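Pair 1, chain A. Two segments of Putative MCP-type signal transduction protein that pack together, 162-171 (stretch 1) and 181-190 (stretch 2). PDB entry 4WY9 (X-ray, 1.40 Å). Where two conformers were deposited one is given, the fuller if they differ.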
# COMPACT_ATOMS: atom_id res chain seq x y z
N ASP A 162 2.58 -2.56 16.06
CA ASP A 162 2.38 -3.19 14.76
C ASP A 162 1.30 -2.48 13.97
O ASP A 162 0.32 -1.98 14.52
CB ASP A 162 1.94 -4.64 14.93
CG ASP A 162 3.03 -5.55 15.47
OD1 ASP A 162 4.21 -5.15 15.52
OD2 ASP A 162 2.68 -6.70 15.81
N PHE A 163 1.48 -2.44 12.64
CA PHE A 163 0.43 -1.99 11.75
C PHE A 163 0.51 -2.73 10.42
O PHE A 163 1.54 -3.33 10.08
CB PHE A 163 0.45 -0.47 11.55
CG PHE A 163 1.67 0.06 10.81
CD1 PHE A 163 2.84 0.29 11.49
CD2 PHE A 163 1.61 0.39 9.49
CE1 PHE A 163 3.96 0.80 10.83
CE2 PHE A 163 2.71 0.91 8.83
CZ PHE A 163 3.87 1.11 9.49
N ASP A 164 -0.58 -2.74 9.69
CA ASP A 164 -0.67 -3.37 8.38
C ASP A 164 -0.42 -2.34 7.30
O ASP A 164 -1.02 -1.25 7.33
CB ASP A 164 -2.00 -4.06 8.22
CG ASP A 164 -2.25 -5.03 9.35
OD1 ASP A 164 -1.49 -5.97 9.47
OD2 ASP A 164 -3.24 -4.84 10.09
N ALA A 165 0.44 -2.66 6.37
CA ALA A 165 1.00 -1.66 5.47
C ALA A 165 1.21 -2.16 4.07
O ALA A 165 1.31 -3.35 3.82
CB ALA A 165 2.31 -1.19 6.02
N VAL A 166 1.34 -1.21 3.14
CA VAL A 166 1.90 -1.51 1.83
C VAL A 166 2.97 -0.46 1.51
O VAL A 166 2.84 0.70 1.90
CB VAL A 166 0.83 -1.56 0.73
CG1 VAL A 166 0.09 -0.21 0.58
CG2 VAL A 166 1.42 -1.99 -0.59
N ASN A 167 4.01 -0.90 0.81
CA ASN A 167 5.11 -0.03 0.48
C ASN A 167 5.19 0.25 -1.01
O ASN A 167 4.91 -0.61 -1.83
CB ASN A 167 6.42 -0.63 0.97
CG ASN A 167 6.53 -0.59 2.46
OD1 ASN A 167 6.99 0.41 3.02
ND2 ASN A 167 6.04 -1.62 3.11
N VAL A 168 5.61 1.47 -1.32
CA VAL A 168 5.77 1.96 -2.67
C VAL A 168 7.18 2.53 -2.73
O VAL A 168 7.52 3.32 -1.85
CB VAL A 168 4.74 3.03 -3.01
CG1 VAL A 168 4.94 3.58 -4.38
CG2 VAL A 168 3.29 2.42 -2.89
N ALA A 169 7.98 2.14 -3.71
CA ALA A 169 9.38 2.56 -3.73
C ALA A 169 9.95 2.65 -5.13
O ALA A 169 9.51 1.96 -6.06
CB ALA A 169 10.22 1.59 -2.88
N ILE A 170 10.95 3.52 -5.28
CA ILE A 170 11.60 3.79 -6.56
C ILE A 170 13.11 3.90 -6.35
O ILE A 170 13.55 4.51 -5.36
CB ILE A 170 11.05 5.08 -7.19
CG1 ILE A 170 9.53 5.01 -7.35
CG2 ILE A 170 11.70 5.40 -8.52
CD1 ILE A 170 8.92 6.28 -7.88
N PRO A 171 13.92 3.32 -7.25
CA PRO A 171 15.39 3.49 -7.18
C PRO A 171 15.84 4.90 -7.44
O PRO A 171 15.17 5.65 -8.15
CB PRO A 171 15.90 2.57 -8.29
CG PRO A 171 14.76 2.49 -9.25
CD PRO A 171 13.53 2.47 -8.38
N GLY A 181 20.42 3.99 -4.12
CA GLY A 181 19.51 4.07 -3.02
C GLY A 181 18.08 3.84 -3.43
O GLY A 181 17.79 3.58 -4.61
N VAL A 182 17.17 3.98 -2.48
CA VAL A 182 15.74 3.75 -2.69
C VAL A 182 14.98 4.82 -1.94
O VAL A 182 15.24 5.04 -0.74
CB VAL A 182 15.30 2.37 -2.20
CG1 VAL A 182 13.77 2.21 -2.37
CG2 VAL A 182 16.04 1.25 -2.91
N ILE A 183 14.06 5.50 -2.61
CA ILE A 183 13.14 6.42 -1.94
C ILE A 183 11.76 5.77 -1.95
O ILE A 183 11.27 5.34 -3.00
CB ILE A 183 13.14 7.83 -2.59
CG1 ILE A 183 12.25 8.81 -1.84
CG2 ILE A 183 12.76 7.76 -4.08
CD1 ILE A 183 12.80 9.29 -0.55
N GLY A 184 11.15 5.63 -0.79
CA GLY A 184 9.87 4.97 -0.71
C GLY A 184 8.94 5.55 0.32
O GLY A 184 9.30 6.44 1.10
N MET A 185 7.72 5.02 0.32
CA MET A 185 6.67 5.44 1.19
C MET A 185 5.90 4.24 1.74
O MET A 185 5.78 3.23 1.04
CB MET A 185 5.67 6.35 0.47
CG MET A 185 6.28 7.54 -0.19
SD MET A 185 5.11 8.12 -1.41
CE MET A 185 5.85 9.57 -2.02
N THR A 186 5.35 4.40 2.93
CA THR A 186 4.52 3.39 3.56
C THR A 186 3.14 3.93 3.78
O THR A 186 2.99 4.98 4.41
CB THR A 186 5.09 2.92 4.91
OG1 THR A 186 6.44 2.51 4.75
CG2 THR A 186 4.28 1.79 5.47
N LEU A 187 2.12 3.19 3.31
CA LEU A 187 0.73 3.46 3.60
C LEU A 187 0.26 2.51 4.69
O LEU A 187 0.42 1.29 4.55
CB LEU A 187 -0.13 3.30 2.36
CG LEU A 187 -1.65 3.36 2.50
CD1 LEU A 187 -2.12 4.70 2.98
CD2 LEU A 187 -2.29 3.01 1.15
N ASP A 188 -0.26 3.06 5.78
CA ASP A 188 -0.90 2.29 6.84
C ASP A 188 -2.35 2.05 6.45
O ASP A 188 -3.11 2.99 6.28
CB ASP A 188 -0.79 3.04 8.16
CG ASP A 188 -1.38 2.31 9.35
OD1 ASP A 188 -2.20 1.38 9.19
OD2 ASP A 188 -1.05 2.70 10.48
N PHE A 189 -2.75 0.78 6.31
CA PHE A 189 -4.10 0.50 5.84
C PHE A 189 -5.19 0.96 6.80
O PHE A 189 -6.36 1.00 6.41
CB PHE A 189 -4.27 -0.98 5.51
CG PHE A 189 -3.67 -1.36 4.17
CD1 PHE A 189 -4.20 -0.82 2.99
CD2 PHE A 189 -2.60 -2.22 4.08
CE1 PHE A 189 -3.69 -1.14 1.77
CE2 PHE A 189 -2.08 -2.55 2.84
CZ PHE A 189 -2.61 -2.01 1.68
N SER A 190 -4.84 1.31 8.04
CA SER A 190 -5.82 1.91 8.95
C SER A 190 -6.45 3.14 8.32
O SER A 190 -7.61 3.46 8.59
CB SER A 190 -5.18 2.31 10.32
OG SER A 190 -4.77 1.15 11.07
O HOH W 1 -2.76 -1.07 10.38

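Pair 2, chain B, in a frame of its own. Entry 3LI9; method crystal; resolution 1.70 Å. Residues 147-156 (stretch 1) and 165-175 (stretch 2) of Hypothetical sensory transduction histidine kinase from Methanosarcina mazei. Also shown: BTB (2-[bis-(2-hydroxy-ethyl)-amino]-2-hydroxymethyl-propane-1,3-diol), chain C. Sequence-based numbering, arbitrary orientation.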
# COMPACT_ATOMS: atom_id res chain seq x y z
N GLY B 147 -6.63 -4.57 13.61
CA GLY B 147 -7.68 -3.56 13.51
C GLY B 147 -7.36 -2.36 12.61
O GLY B 147 -8.19 -1.54 12.42
N ILE B 148 -6.14 -2.29 12.09
CA ILE B 148 -5.76 -1.13 11.29
C ILE B 148 -5.59 -1.50 9.78
O ILE B 148 -4.89 -2.41 9.51
CB ILE B 148 -4.48 -0.55 11.82
CG1 ILE B 148 -4.79 -0.08 13.28
CG2 ILE B 148 -4.04 0.70 10.96
CD1 ILE B 148 -3.61 0.21 14.05
N PHE B 149 -6.27 -0.75 8.92
CA PHE B 149 -6.21 -0.91 7.45
C PHE B 149 -4.92 -0.26 6.97
O PHE B 149 -4.68 0.91 7.28
CB PHE B 149 -7.42 -0.18 6.85
CG PHE B 149 -7.68 -0.61 5.38
CD1 PHE B 149 -7.58 -1.93 4.99
CD2 PHE B 149 -7.92 0.37 4.45
CE1 PHE B 149 -7.82 -2.29 3.63
CE2 PHE B 149 -8.15 0.05 3.14
CZ PHE B 149 -8.04 -1.24 2.72
N MSE B 150 -4.09 -1.02 6.28
CA MSE B 150 -2.79 -0.55 5.85
C MSE B 150 -2.27 -1.27 4.60
O MSE B 150 -2.88 -2.20 4.07
CB MSE B 150 -1.77 -0.74 6.97
CG MSE B 150 -1.59 -2.18 7.36
SE MSE B 150 -0.34 -2.30 8.95
CE MSE B 150 -1.57 -1.72 10.30
N VAL B 151 -1.17 -0.70 4.11
CA VAL B 151 -0.39 -1.40 3.09
C VAL B 151 1.07 -1.37 3.50
O VAL B 151 1.48 -0.50 4.26
CB VAL B 151 -0.62 -0.68 1.73
CG1 VAL B 151 -0.01 0.73 1.65
CG2 VAL B 151 -0.29 -1.59 0.58
N SER B 152 1.86 -2.31 2.97
CA SER B 152 3.28 -2.33 3.27
C SER B 152 4.12 -2.12 2.04
O SER B 152 3.81 -2.72 1.01
CB SER B 152 3.61 -3.76 3.85
OG SER B 152 4.89 -3.69 4.42
N TYR B 153 5.18 -1.34 2.17
CA TYR B 153 6.15 -1.15 1.08
C TYR B 153 7.42 -1.88 1.51
O TYR B 153 7.91 -1.65 2.62
CB TYR B 153 6.52 0.33 0.95
CG TYR B 153 5.40 1.28 0.50
CD1 TYR B 153 5.35 1.74 -0.83
CD2 TYR B 153 4.37 1.66 1.38
CE1 TYR B 153 4.35 2.59 -1.24
CE2 TYR B 153 3.32 2.50 0.96
CZ TYR B 153 3.36 2.95 -0.37
OH TYR B 153 2.34 3.79 -0.80
N ASP B 154 8.02 -2.68 0.63
CA ASP B 154 9.19 -3.46 1.05
C ASP B 154 10.24 -3.40 -0.04
O ASP B 154 9.93 -3.54 -1.20
CB ASP B 154 8.82 -4.91 1.31
CG ASP B 154 7.75 -5.03 2.36
OD1 ASP B 154 8.13 -4.97 3.55
OD2 ASP B 154 6.51 -5.08 2.02
N SER B 155 11.49 -3.23 0.38
CA SER B 155 12.61 -3.19 -0.61
C SER B 155 13.69 -4.15 -0.20
O SER B 155 14.02 -4.29 0.97
CB SER B 155 13.29 -1.81 -0.63
OG SER B 155 12.46 -0.82 -1.15
N PRO B 156 14.22 -4.91 -1.19
CA PRO B 156 15.26 -5.84 -0.88
C PRO B 156 16.60 -5.17 -0.55
O PRO B 156 16.96 -4.17 -1.17
CB PRO B 156 15.36 -6.70 -2.19
CG PRO B 156 14.95 -5.71 -3.29
CD PRO B 156 13.82 -4.91 -2.62
N GLY B 165 17.93 -9.57 2.90
CA GLY B 165 16.78 -9.22 3.76
C GLY B 165 16.02 -8.10 3.08
O GLY B 165 16.14 -7.85 1.88
N ILE B 166 15.13 -7.50 3.86
CA ILE B 166 14.24 -6.46 3.35
C ILE B 166 14.25 -5.27 4.35
O ILE B 166 14.54 -5.41 5.59
CB ILE B 166 12.75 -6.89 3.19
CG1 ILE B 166 12.20 -7.29 4.57
CG2 ILE B 166 12.58 -8.05 2.11
CD1 ILE B 166 10.73 -7.53 4.60
N ALA B 167 13.89 -4.10 3.84
CA ALA B 167 13.56 -2.96 4.71
C ALA B 167 12.14 -2.61 4.27
O ALA B 167 11.85 -2.60 3.08
CB ALA B 167 14.49 -1.74 4.47
N GLY B 168 11.32 -2.27 5.25
CA GLY B 168 9.93 -1.99 4.91
C GLY B 168 9.30 -0.94 5.76
O GLY B 168 9.77 -0.64 6.81
N VAL B 169 8.21 -0.35 5.25
CA VAL B 169 7.35 0.51 6.06
C VAL B 169 5.88 0.14 5.90
O VAL B 169 5.44 -0.32 4.80
CB VAL B 169 7.52 2.00 5.70
CG1 VAL B 169 9.03 2.40 5.78
CG2 VAL B 169 7.05 2.25 4.25
N ASP B 170 5.14 0.29 7.03
CA ASP B 170 3.67 0.06 7.05
C ASP B 170 2.97 1.38 7.05
O ASP B 170 3.31 2.25 7.84
CB ASP B 170 3.26 -0.72 8.31
CG ASP B 170 3.67 -2.18 8.27
OD1 ASP B 170 3.99 -2.72 7.20
OD2 ASP B 170 3.61 -2.83 9.33
N VAL B 171 2.00 1.52 6.16
CA VAL B 171 1.34 2.81 5.91
C VAL B 171 -0.18 2.67 6.18
O VAL B 171 -0.85 2.00 5.40
CB VAL B 171 1.56 3.23 4.48
CG1 VAL B 171 0.94 4.67 4.18
CG2 VAL B 171 3.14 3.40 4.21
N PRO B 172 -0.73 3.30 7.20
CA PRO B 172 -2.23 3.22 7.42
C PRO B 172 -2.91 3.95 6.28
O PRO B 172 -2.43 4.98 5.74
CB PRO B 172 -2.50 4.10 8.69
CG PRO B 172 -1.11 4.05 9.40
CD PRO B 172 -0.00 3.96 8.31
N LEU B 173 -4.07 3.42 5.90
CA LEU B 173 -4.80 3.99 4.77
C LEU B 173 -6.13 4.65 5.15
O LEU B 173 -6.89 5.07 4.26
CB LEU B 173 -5.13 2.88 3.76
CG LEU B 173 -3.90 2.23 3.12
CD1 LEU B 173 -4.23 0.87 2.39
CD2 LEU B 173 -3.21 3.26 2.23
N GLU B 174 -6.38 4.83 6.45
CA GLU B 174 -7.60 5.58 6.79
C GLU B 174 -7.70 6.92 6.10
O GLU B 174 -8.79 7.33 5.69
CB GLU B 174 -7.63 5.82 8.31
CG GLU B 174 -8.93 6.43 8.76
CD GLU B 174 -9.00 6.51 10.29
OE1 GLU B 174 -8.26 5.74 10.96
OE2 GLU B 174 -9.75 7.33 10.82
N TYR B 175 -6.57 7.59 5.87
CA TYR B 175 -6.58 8.93 5.27
C TYR B 175 -7.18 8.89 3.86
O TYR B 175 -7.76 9.87 3.40
CB TYR B 175 -5.15 9.53 5.26
CG TYR B 175 -4.36 9.03 4.10
CD1 TYR B 175 -4.32 9.75 2.85
CD2 TYR B 175 -3.61 7.86 4.21
CE1 TYR B 175 -3.59 9.25 1.76
CE2 TYR B 175 -2.84 7.39 3.16
CZ TYR B 175 -2.83 8.09 1.94
OH TYR B 175 -2.12 7.59 0.90
C1 BTB C . 4.54 -9.56 9.98
O1 BTB C . 4.92 -9.12 11.32
C2 BTB C . 3.29 -8.83 9.41
C3 BTB C . 2.23 -9.12 10.43
O3 BTB C . 3.02 -9.23 11.62
C4 BTB C . 2.84 -9.41 8.11
O4 BTB C . 1.92 -8.41 7.62
N BTB C . 3.48 -7.35 9.17
C5 BTB C . 3.19 -6.63 10.40
C6 BTB C . 1.96 -5.73 10.22
O6 BTB C . 2.03 -5.03 9.01
C7 BTB C . 4.90 -7.24 8.75
C8 BTB C . 5.30 -5.89 8.09
O8 BTB C . 4.36 -5.42 7.16
O HOH W 2 -5.83 3.04 8.69

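Two antiparallel strands fix their backbones by a repeating ladder and leave most side chains room to vary, and pairs 1 and 2 illustrate how far that freedom extends. Fourteen central residues superpose with an RMSD of 0.4 Å, and the strand directions differ by 164° in pair 1 and 154° in pair 2. The ladder alternates hydrogen-bonded and non-hydrogen-bonded pairs in the same register. V166(A) with L187(A) matches V151(B) with V171(B): the N of V166(A) lies 3.0 Å from the O of L187(A), and the N of V151(B) lies 3.0 Å from the O of V171(B), with a reciprocal bond in each case. At the end of the ladder the N of F189(A) donates to the O of D164(A) at 2.9 Å, as the N of L173(B) does to the O of F149(B), also at 2.9 Å.

At one of the positions that keep their residue, the coordinates show what a side chain would meet. G184(A) and G168(B) fall 0.1 Å apart, opposite A169(A) and D154(B), where the CA atoms of the strands come close. An ideal CB on G184(A) would lie 2.9 Å from the O of V168(A), a clash; on G168(B) it would lie 2.4 Å from OD1 of D154(B), again a clash.

On the face that carries V166(A) and V151(B), the matched valines both adopt rotamer p. In pair 1, CG1 of V166(A) reaches CZ of its neighbour F189(A) at 3.4 Å. In pair 2, the neighbour is L173(B): its CD1 lies 4.0 Å from CB of V151(B) and over one face of the F149(B) ring. A leucine thus fills the place of F189(A), and pair 2 has an aromatic ring, F149(B), at the position of D164(A). Y153(B), matching V168(A), adds a further ring, whose CE2 approaches CG2 of V171(B) at 3.4 Å.

On the other face, N167(A) and T186(A) match S152(B) and D170(B). In pair 1, OG1 of T186(A) donates to OD1 of N167(A) at 2.8 Å. In pair 2, OG of S152(B) lies 3.1 Å from OD1 of D170(B), and a bound BTB molecule, probably from the crystallisation liquor, donates from its O8 to OD1 of D170(B) at 2.7 Å and from its O6 to OD2 of D170(B) at 2.7 Å.

A water bridges the two stretches in each pair, but between different atoms: in pair 1 one links N of D164(A) to OD1 of D188(A), both at 2.8 Å, whereas in pair 2 another joins the O of F149(B), at 2.8 Å, to the N of E174(B), at 2.9 Å.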